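Local coordinates for thermospermine synthase (Medicago truncatula, PDB 6BQ6), which probably transfers an aminopropyl group from decarboxylated S-adenosylmethionine to spermidine, forming thermospermine in plant polyamine biosynthesis, at residues 211-216 with 262-267; 29-34 with 41-46. One frame throughout, in Å; residues are numbered along the deposited sequence.

Contact 1 of 2, residues 211-216 with 262-267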
ATOM      1  N   GLY B 211     -22.077   4.558 -45.269  1.00 24.69           N
ATOM      2  CA  GLY B 211     -22.797   4.344 -44.020  1.00 24.76           C
ATOM      3  C   GLY B 211     -21.906   3.842 -42.880  1.00 22.95           C
ATOM      4  O   GLY B 211     -22.418   3.457 -41.808  1.00 23.79           O
ATOM      5  N   GLY B 212     -20.587   3.838 -43.100  1.00 22.34           N
ATOM      6  CA  GLY B 212     -19.675   3.202 -42.164  1.00 20.83           C
ATOM      7  C   GLY B 212     -19.641   3.948 -40.872  1.00 20.79           C
ATOM      8  O   GLY B 212     -19.833   5.171 -40.875  1.00 20.96           O
ATOM      9  N   ILE B 213     -19.382   3.219 -39.786  1.00 19.88           N
ATOM     10  CA  ILE B 213     -19.338   3.840 -38.458  1.00 19.90           C
ATOM     11  C   ILE B 213     -18.011   3.458 -37.831  1.00 19.13           C
ATOM     12  O   ILE B 213     -17.626   2.299 -37.885  1.00 19.69           O
ATOM     13  CB  ILE B 213     -20.505   3.408 -37.567  1.00 20.49           C
ATOM     14  CG1 ILE B 213     -21.850   3.856 -38.191  1.00 21.57           C
ATOM     15  CG2 ILE B 213     -20.312   4.026 -36.164  1.00 20.49           C
ATOM     16  CD1 ILE B 213     -23.089   3.330 -37.520  1.00 21.97           C
ATOM     17  N   PHE B 214     -17.298   4.436 -37.285  1.00 18.61           N
ATOM     18  CA  PHE B 214     -16.107   4.202 -36.491  1.00 18.12           C
ATOM     19  C   PHE B 214     -16.554   4.319 -35.004  1.00 17.61           C
ATOM     20  O   PHE B 214     -17.323   5.236 -34.649  1.00 18.97           O
ATOM     21  CB  PHE B 214     -15.034   5.231 -36.815  1.00 18.88           C
ATOM     22  CG  PHE B 214     -13.787   5.101 -35.974  1.00 18.90           C
ATOM     23  CD1 PHE B 214     -13.015   3.922 -35.981  1.00 19.13           C
ATOM     24  CD2 PHE B 214     -13.377   6.172 -35.115  1.00 19.96           C
ATOM     25  CE1 PHE B 214     -11.869   3.796 -35.202  1.00 19.09           C
ATOM     26  CE2 PHE B 214     -12.242   6.015 -34.329  1.00 19.70           C
ATOM     27  CZ  PHE B 214     -11.470   4.852 -34.374  1.00 19.35           C
ATOM     28  N   VAL B 215     -15.999   3.461 -34.168  1.00 17.07           N
ATOM     29  CA  VAL B 215     -16.113   3.649 -32.709  1.00 17.03           C
ATOM     30  C   VAL B 215     -14.733   3.379 -32.109  1.00 17.35           C
ATOM     31  O   VAL B 215     -14.030   2.439 -32.516  1.00 16.85           O
ATOM     32  CB  VAL B 215     -17.201   2.769 -32.054  1.00 16.66           C
ATOM     33  CG1 VAL B 215     -16.981   1.293 -32.337  1.00 17.23           C
ATOM     34  CG2 VAL B 215     -17.309   3.032 -30.551  1.00 17.61           C
ATOM     35  N   THR B 216     -14.349   4.192 -31.134  1.00 17.54           N
ATOM     36  CA  THR B 216     -13.152   3.929 -30.376  1.00 17.28           C
ATOM     37  C   THR B 216     -13.473   4.012 -28.889  1.00 17.80           C
ATOM     38  O   THR B 216     -14.193   4.921 -28.454  1.00 18.20           O
ATOM     39  CB  THR B 216     -11.965   4.869 -30.764  1.00 18.31           C
ATOM     40  OG1 THR B 216     -10.808   4.485 -30.012  1.00 17.79           O
ATOM     41  CG2 THR B 216     -12.289   6.325 -30.522  1.00 19.53           C
ATOM     42  N   LEU B 262     -18.527   7.365 -30.955  1.00 20.49           N
ATOM     43  CA  LEU B 262     -18.987   7.026 -32.304  1.00 20.72           C
ATOM     44  C   LEU B 262     -18.727   8.142 -33.285  1.00 20.25           C
ATOM     45  O   LEU B 262     -18.906   9.308 -32.950  1.00 20.29           O
ATOM     46  CB  LEU B 262     -20.489   6.815 -32.369  1.00 22.19           C
ATOM     47  CG  LEU B 262     -21.120   5.826 -31.449  1.00 22.76           C
ATOM     48  CD1 LEU B 262     -22.604   5.758 -31.681  1.00 23.47           C
ATOM     49  CD2 LEU B 262     -20.495   4.465 -31.698  1.00 24.70           C
ATOM     50  N   ALA B 263     -18.346   7.791 -34.497  1.00 19.94           N
ATOM     51  CA  ALA B 263     -18.134   8.778 -35.550  1.00 21.39           C
ATOM     52  C   ALA B 263     -18.597   8.209 -36.889  1.00 21.28           C
ATOM     53  O   ALA B 263     -18.366   7.053 -37.209  1.00 20.22           O
ATOM     54  CB  ALA B 263     -16.670   9.199 -35.607  1.00 21.29           C
ATOM     55  N   SER B 264     -19.281   9.033 -37.668  1.00 22.54           N
ATOM     56  CA  SER B 264     -19.786   8.589 -38.979  1.00 22.96           C
ATOM     57  C   SER B 264     -20.057   9.818 -39.848  1.00 24.16           C
ATOM     58  O   SER B 264     -20.260  10.922 -39.371  1.00 24.01           O
ATOM     59  CB  SER B 264     -21.059   7.764 -38.832  1.00 23.32           C
ATOM     60  OG  SER B 264     -21.562   7.203 -40.051  1.00 23.15           O
ATOM     61  N   ASP B 265     -20.088   9.597 -41.131  1.00 24.89           N
ATOM     62  CA  ASP B 265     -20.591  10.627 -42.037  1.00 26.47           C
ATOM     63  C   ASP B 265     -22.079  10.485 -42.343  1.00 27.89           C
ATOM     64  O   ASP B 265     -22.655  11.323 -43.058  1.00 29.38           O
ATOM     65  CB  ASP B 265     -19.708  10.653 -43.293  1.00 26.84           C
ATOM     66  CG  ASP B 265     -18.397  11.419 -43.061  1.00 28.41           C
ATOM     67  OD1 ASP B 265     -18.304  12.285 -42.151  1.00 29.35           O
ATOM     68  OD2 ASP B 265     -17.449  11.229 -43.848  1.00 30.85           O
ATOM     69  N   SER B 266     -22.717   9.444 -41.809  1.00 25.83           N
ATOM     70  CA  SER B 266     -24.132   9.306 -41.838  1.00 27.39           C
ATOM     71  C   SER B 266     -24.663   9.526 -40.422  1.00 27.54           C
ATOM     72  O   SER B 266     -23.945   9.316 -39.429  1.00 26.79           O
ATOM     73  CB  SER B 266     -24.535   7.942 -42.324  1.00 27.65           C
ATOM     74  OG  SER B 266     -24.092   7.842 -43.669  1.00 31.21           O
ATOM     75  N   PRO B 267     -25.924   9.957 -40.319  1.00 28.15           N
ATOM     76  CA  PRO B 267     -26.434  10.321 -38.978  1.00 28.01           C
ATOM     77  C   PRO B 267     -26.412   9.203 -37.940  1.00 27.50           C
ATOM     78  O   PRO B 267     -26.476   8.022 -38.278  1.00 27.43           O
ATOM     79  CB  PRO B 267     -27.876  10.753 -39.266  1.00 28.72           C
ATOM     80  CG  PRO B 267     -27.814  11.263 -40.657  1.00 29.84           C
ATOM     81  CD  PRO B 267     -26.906  10.283 -41.360  1.00 29.66           C
TER
HETATM   82  O   HOH W   1     -19.466   7.173 -42.596  1.00 27.22           O

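Contact 2 of 2, residues 29-34 with 41-46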
ATOM      1  N   CYS B  29      -3.347 -10.615   0.947  1.00 29.85           N
ATOM      2  CA  CYS B  29      -2.787 -10.464  -0.401  1.00 27.10           C
ATOM      3  C   CYS B  29      -3.647  -9.536  -1.253  1.00 26.20           C
ATOM      4  O   CYS B  29      -4.861  -9.697  -1.306  1.00 25.65           O
ATOM      5  CB  CYS B  29      -2.625 -11.825  -1.119  1.00 27.03           C
ATOM      6  SG  CYS B  29      -1.394 -12.854  -0.251  1.00 31.82           S
ATOM      7  N   TRP B  30      -2.980  -8.588  -1.918  1.00 24.52           N
ATOM      8  CA  TRP B  30      -3.632  -7.498  -2.638  1.00 24.45           C
ATOM      9  C   TRP B  30      -3.011  -7.301  -4.014  1.00 23.87           C
ATOM     10  O   TRP B  30      -1.814  -7.375  -4.134  1.00 24.00           O
ATOM     11  CB  TRP B  30      -3.501  -6.189  -1.827  1.00 24.51           C
ATOM     12  CG  TRP B  30      -4.257  -6.246  -0.558  1.00 25.41           C
ATOM     13  CD1 TRP B  30      -3.821  -6.738   0.615  1.00 28.20           C
ATOM     14  CD2 TRP B  30      -5.618  -5.863  -0.353  1.00 26.79           C
ATOM     15  NE1 TRP B  30      -4.828  -6.686   1.569  1.00 28.45           N
ATOM     16  CE2 TRP B  30      -5.950  -6.175   0.979  1.00 27.74           C
ATOM     17  CE3 TRP B  30      -6.601  -5.317  -1.176  1.00 26.27           C
ATOM     18  CZ2 TRP B  30      -7.212  -5.922   1.511  1.00 28.82           C
ATOM     19  CZ3 TRP B  30      -7.849  -5.069  -0.654  1.00 26.99           C
ATOM     20  CH2 TRP B  30      -8.145  -5.360   0.687  1.00 28.22           C
ATOM     21  N   TYR B  31      -3.835  -7.053  -5.027  1.00 24.18           N
ATOM     22  CA  TYR B  31      -3.414  -6.414  -6.255  1.00 25.40           C
ATOM     23  C   TYR B  31      -3.602  -4.905  -6.108  1.00 25.69           C
ATOM     24  O   TYR B  31      -4.676  -4.461  -5.770  1.00 24.98           O
ATOM     25  CB  TYR B  31      -4.258  -6.899  -7.438  1.00 26.36           C
ATOM     26  CG  TYR B  31      -4.069  -6.086  -8.706  1.00 28.36           C
ATOM     27  CD1 TYR B  31      -2.869  -6.101  -9.374  1.00 28.78           C
ATOM     28  CD2 TYR B  31      -5.092  -5.262  -9.211  1.00 31.23           C
ATOM     29  CE1 TYR B  31      -2.653  -5.328 -10.502  1.00 29.65           C
ATOM     30  CE2 TYR B  31      -4.901  -4.522 -10.358  1.00 31.32           C
ATOM     31  CZ  TYR B  31      -3.657  -4.556 -10.991  1.00 31.78           C
ATOM     32  OH  TYR B  31      -3.417  -3.802 -12.132  1.00 32.10           O
ATOM     33  N   GLU B  32      -2.597  -4.128  -6.480  1.00 26.72           N
ATOM     34  CA  GLU B  32      -2.643  -2.695  -6.343  1.00 29.20           C
ATOM     35  C   GLU B  32      -2.377  -2.071  -7.695  1.00 29.19           C
ATOM     36  O   GLU B  32      -1.463  -2.443  -8.418  1.00 27.94           O
ATOM     37  CB  GLU B  32      -1.561  -2.307  -5.361  1.00 33.39           C
ATOM     38  CG  GLU B  32      -1.243  -0.853  -5.277  1.00 38.20           C
ATOM     39  CD  GLU B  32      -0.067  -0.681  -4.345  1.00 41.84           C
ATOM     40  OE1 GLU B  32       1.006  -0.303  -4.890  1.00 39.36           O
ATOM     41  OE2 GLU B  32      -0.235  -1.033  -3.113  1.00 42.19           O
ATOM     42  N   GLU B  33      -3.199  -1.113  -8.033  1.00 29.94           N
ATOM     43  CA  GLU B  33      -2.982  -0.306  -9.199  1.00 32.54           C
ATOM     44  C   GLU B  33      -3.038   1.183  -8.849  1.00 33.18           C
ATOM     45  O   GLU B  33      -3.949   1.647  -8.133  1.00 28.42           O
ATOM     46  CB  GLU B  33      -4.007  -0.615 -10.245  1.00 34.54           C
ATOM     47  CG  GLU B  33      -3.604   0.031 -11.585  1.00 37.55           C
ATOM     48  CD  GLU B  33      -4.343  -0.494 -12.797  1.00 40.30           C
ATOM     49  OE1 GLU B  33      -4.856  -1.605 -12.747  1.00 40.40           O
ATOM     50  OE2 GLU B  33      -4.385   0.201 -13.830  1.00 42.83           O
ATOM     51  N   GLU B  34      -2.020   1.882  -9.338  1.00 34.97           N
ATOM     52  CA  GLU B  34      -1.942   3.318  -9.274  1.00 39.06           C
ATOM     53  C   GLU B  34      -2.757   3.835 -10.441  1.00 38.95           C
ATOM     54  O   GLU B  34      -2.245   3.951 -11.526  1.00 39.16           O
ATOM     55  CB  GLU B  34      -0.480   3.798  -9.372  1.00 44.46           C
ATOM     56  CG  GLU B  34       0.386   3.439  -8.148  1.00 48.30           C
ATOM     57  CD  GLU B  34       1.457   4.495  -7.809  1.00 51.52           C
ATOM     58  OE1 GLU B  34       1.644   4.779  -6.597  1.00 51.85           O
ATOM     59  OE2 GLU B  34       2.093   5.045  -8.746  1.00 53.99           O
ATOM     60  N   TRP B  41      -5.899   1.833  -6.071  1.00 25.35           N
ATOM     61  CA  TRP B  41      -7.138   1.074  -6.067  1.00 27.13           C
ATOM     62  C   TRP B  41      -6.699  -0.362  -5.885  1.00 27.65           C
ATOM     63  O   TRP B  41      -5.920  -0.839  -6.731  1.00 27.60           O
ATOM     64  CB  TRP B  41      -7.748   1.303  -7.428  1.00 29.78           C
ATOM     65  CG  TRP B  41      -8.991   0.679  -7.813  1.00 31.56           C
ATOM     66  CD1 TRP B  41      -9.233   0.044  -9.015  1.00 34.44           C
ATOM     67  CD2 TRP B  41     -10.234   0.728  -7.125  1.00 31.11           C
ATOM     68  NE1 TRP B  41     -10.564  -0.289  -9.105  1.00 33.58           N
ATOM     69  CE2 TRP B  41     -11.196   0.110  -7.957  1.00 33.16           C
ATOM     70  CE3 TRP B  41     -10.641   1.255  -5.903  1.00 32.49           C
ATOM     71  CZ2 TRP B  41     -12.509  -0.030  -7.582  1.00 33.28           C
ATOM     72  CZ3 TRP B  41     -11.941   1.111  -5.520  1.00 35.41           C
ATOM     73  CH2 TRP B  41     -12.876   0.455  -6.363  1.00 34.72           C
ATOM     74  N   CYS B  42      -7.130  -1.022  -4.793  1.00 25.78           N
ATOM     75  CA  CYS B  42      -6.565  -2.321  -4.412  1.00 26.12           C
ATOM     76  C   CYS B  42      -7.635  -3.399  -4.264  1.00 24.51           C
ATOM     77  O   CYS B  42      -8.672  -3.161  -3.671  1.00 24.59           O
ATOM     78  CB  CYS B  42      -5.781  -2.221  -3.128  1.00 26.71           C
ATOM     79  SG  CYS B  42      -4.718  -0.730  -3.097  1.00 32.05           S
ATOM     80  N   PHE B  43      -7.383  -4.549  -4.879  1.00 24.62           N
ATOM     81  CA  PHE B  43      -8.312  -5.675  -4.856  1.00 25.05           C
ATOM     82  C   PHE B  43      -7.690  -6.815  -4.071  1.00 24.44           C
ATOM     83  O   PHE B  43      -6.550  -7.204  -4.337  1.00 23.75           O
ATOM     84  CB  PHE B  43      -8.567  -6.236  -6.271  1.00 26.53           C
ATOM     85  CG  PHE B  43      -8.917  -5.243  -7.289  1.00 27.19           C
ATOM     86  CD1 PHE B  43      -9.485  -4.016  -6.978  1.00 28.26           C
ATOM     87  CD2 PHE B  43      -8.762  -5.576  -8.634  1.00 29.40           C
ATOM     88  CE1 PHE B  43      -9.844  -3.151  -7.981  1.00 29.67           C
ATOM     89  CE2 PHE B  43      -9.111  -4.692  -9.621  1.00 29.85           C
ATOM     90  CZ  PHE B  43      -9.639  -3.487  -9.307  1.00 29.19           C
ATOM     91  N   ALA B  44      -8.444  -7.419  -3.155  1.00 25.47           N
ATOM     92  CA  ALA B  44      -7.917  -8.590  -2.457  1.00 25.96           C
ATOM     93  C   ALA B  44      -7.802  -9.723  -3.491  1.00 24.67           C
ATOM     94  O   ALA B  44      -8.617  -9.824  -4.420  1.00 24.30           O
ATOM     95  CB  ALA B  44      -8.815  -9.012  -1.340  1.00 27.98           C
ATOM     96  N   LEU B  45      -6.761 -10.516  -3.322  1.00 24.69           N
ATOM     97  CA  LEU B  45      -6.357 -11.540  -4.261  1.00 26.48           C
ATOM     98  C   LEU B  45      -6.600 -12.947  -3.716  1.00 27.89           C
ATOM     99  O   LEU B  45      -6.169 -13.266  -2.603  1.00 27.25           O
ATOM    100  CB  LEU B  45      -4.882 -11.423  -4.520  1.00 29.09           C
ATOM    101  CG  LEU B  45      -4.260 -10.578  -5.580  1.00 31.21           C
ATOM    102  CD1 LEU B  45      -2.748 -10.680  -5.498  1.00 31.77           C
ATOM    103  CD2 LEU B  45      -4.689 -11.104  -6.921  1.00 32.97           C
ATOM    104  N   ASN B  46      -7.206 -13.795  -4.537  1.00 27.47           N
ATOM    105  CA  ASN B  46      -7.254 -15.254  -4.281  1.00 29.22           C
ATOM    106  C   ASN B  46      -5.969 -15.903  -4.810  1.00 28.80           C
ATOM    107  O   ASN B  46      -5.302 -16.693  -4.120  1.00 30.44           O
ATOM    108  CB  ASN B  46      -8.449 -15.896  -4.991  1.00 30.86           C
ATOM    109  CG  ASN B  46      -9.792 -15.564  -4.348  1.00 31.76           C
ATOM    110  OD1 ASN B  46      -9.927 -15.603  -3.132  1.00 34.02           O
ATOM    111  ND2 ASN B  46     -10.810 -15.300  -5.172  1.00 32.71           N
TER
HETATM  112  O   HOH W   2      -6.365 -11.791   0.150  1.00 38.91           O

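Contact 1 of 2, residues 211-216 with 262-267
Phe214 and Ala263 exchange both of their backbone hydrogen bonds, pairing strands 212-220 and 256-264 in the central mixed sheet of the Rossmann-like catalytic domain, at the point where parallel order gives way to antiparallel. Phe214 N reaches Ala263 O at 2.8 Å with an N-H...O angle of 163°, and Ala263 N returns to Phe214 O, also at 2.8 Å. The tight part of the contact surrounds this pair. On one face Val215 and Leu262 run alongside each other in the same direction, Val215 CG2 3.7 Å from Leu262 CD2; both pack on Ala95 of helix 84-98. On the other face Phe214 and Ala263 meet Leu237 of helix 230-238.

Toward residues 265-267 the strands give way to a more solvent-exposed end, held by polar atoms. With OG anti to its backbone N (chi1 -175°), Ser264 donates to Gly212 O at 2.8 Å, from a position tilted 32° out of the carbonyl plane. The same OG accepts Ser266 N at 3.1 Å, closing an ST turn. An alanine here would probably leave Ser266 N without its acceptor in the turn and take from Gly212 O one of its two donors, the water being the other. That water donates to Gly212 O at 2.7 Å and accepts from Asp265 N, while the Asp265 carboxylate turns to Lys205 in a salt bridge. Gly211 has a positive phi at which a CB would press against the preceding carbonyl O, and its CA sits 3.7 Å from Ser266 OG.

Contact 2 of 2, residues 29-34 with 41-46
Tyr31 and Phe43 form a hydrogen-bonded pair of an antiparallel ladder: Tyr31 N to Phe43 O is 2.8 Å and Phe43 N to Tyr31 O is 2.9 Å. Glu33 and Trp41 repeat the reciprocal pairing, and Leu45 N adds a bond to Cys29 O from 40° above that carbonyl's plane.

Aromatic contacts lie on both faces. The Tyr31 and Phe43 side chains run alongside each other, their rings oblique at 52° and closest between the two CD2 atoms at 3.7 Å. On the reverse face, with CG anti to its carbonyl carbon (chi1 -66°), the Trp30 ring lies against Ala44, whose CB makes a CH-pi contact over the six-membered ring, 4.2 Å from its centroid; Cys42 O lies near the ring plane, 3.7 Å from Trp30 CZ3.

Among polar side chains, Tyr31 OH is 2.7 Å from Glu33 OE1, with Gly75 O also in reach of its proton; Leu77 N donates to that OE1, and Glu33 touches bound thermospermine. Glu32 OE2 forms a salt bridge with Arg40 of the fourth subunit.

Residues 41-43 pair antiparallel with a strand of the second subunit and residues 29-31 with one of the third, so the sheet runs on across both interfaces, as befits the N-terminal beta hairpin of the spermidine synthase tetramerisation domain.

How the contacts relate
Contacts 1 and 2 do not touch: their centres are 38 Å apart, their nearest atoms about 18 Å, and they lie on opposite sides of the chain's centre. They belong to different modules, contact 2 to the N-terminal tetramerisation domain and contact 1 to the catalytic domain that follows it in sequence. Thermospermine binds between them, though not midway. The Glu33 side chain of contact 2 is about 4 Å from the ligand at nearest atoms, whereas Val215 of contact 1 is about 12 Å from it. Val215 is nearer, about 8 Å between side chains, to Asp181, the predicted proton acceptor. Contact 2 thus supplies a pocket residue directly, and contact 1 stands farther back in the catalytic sheet.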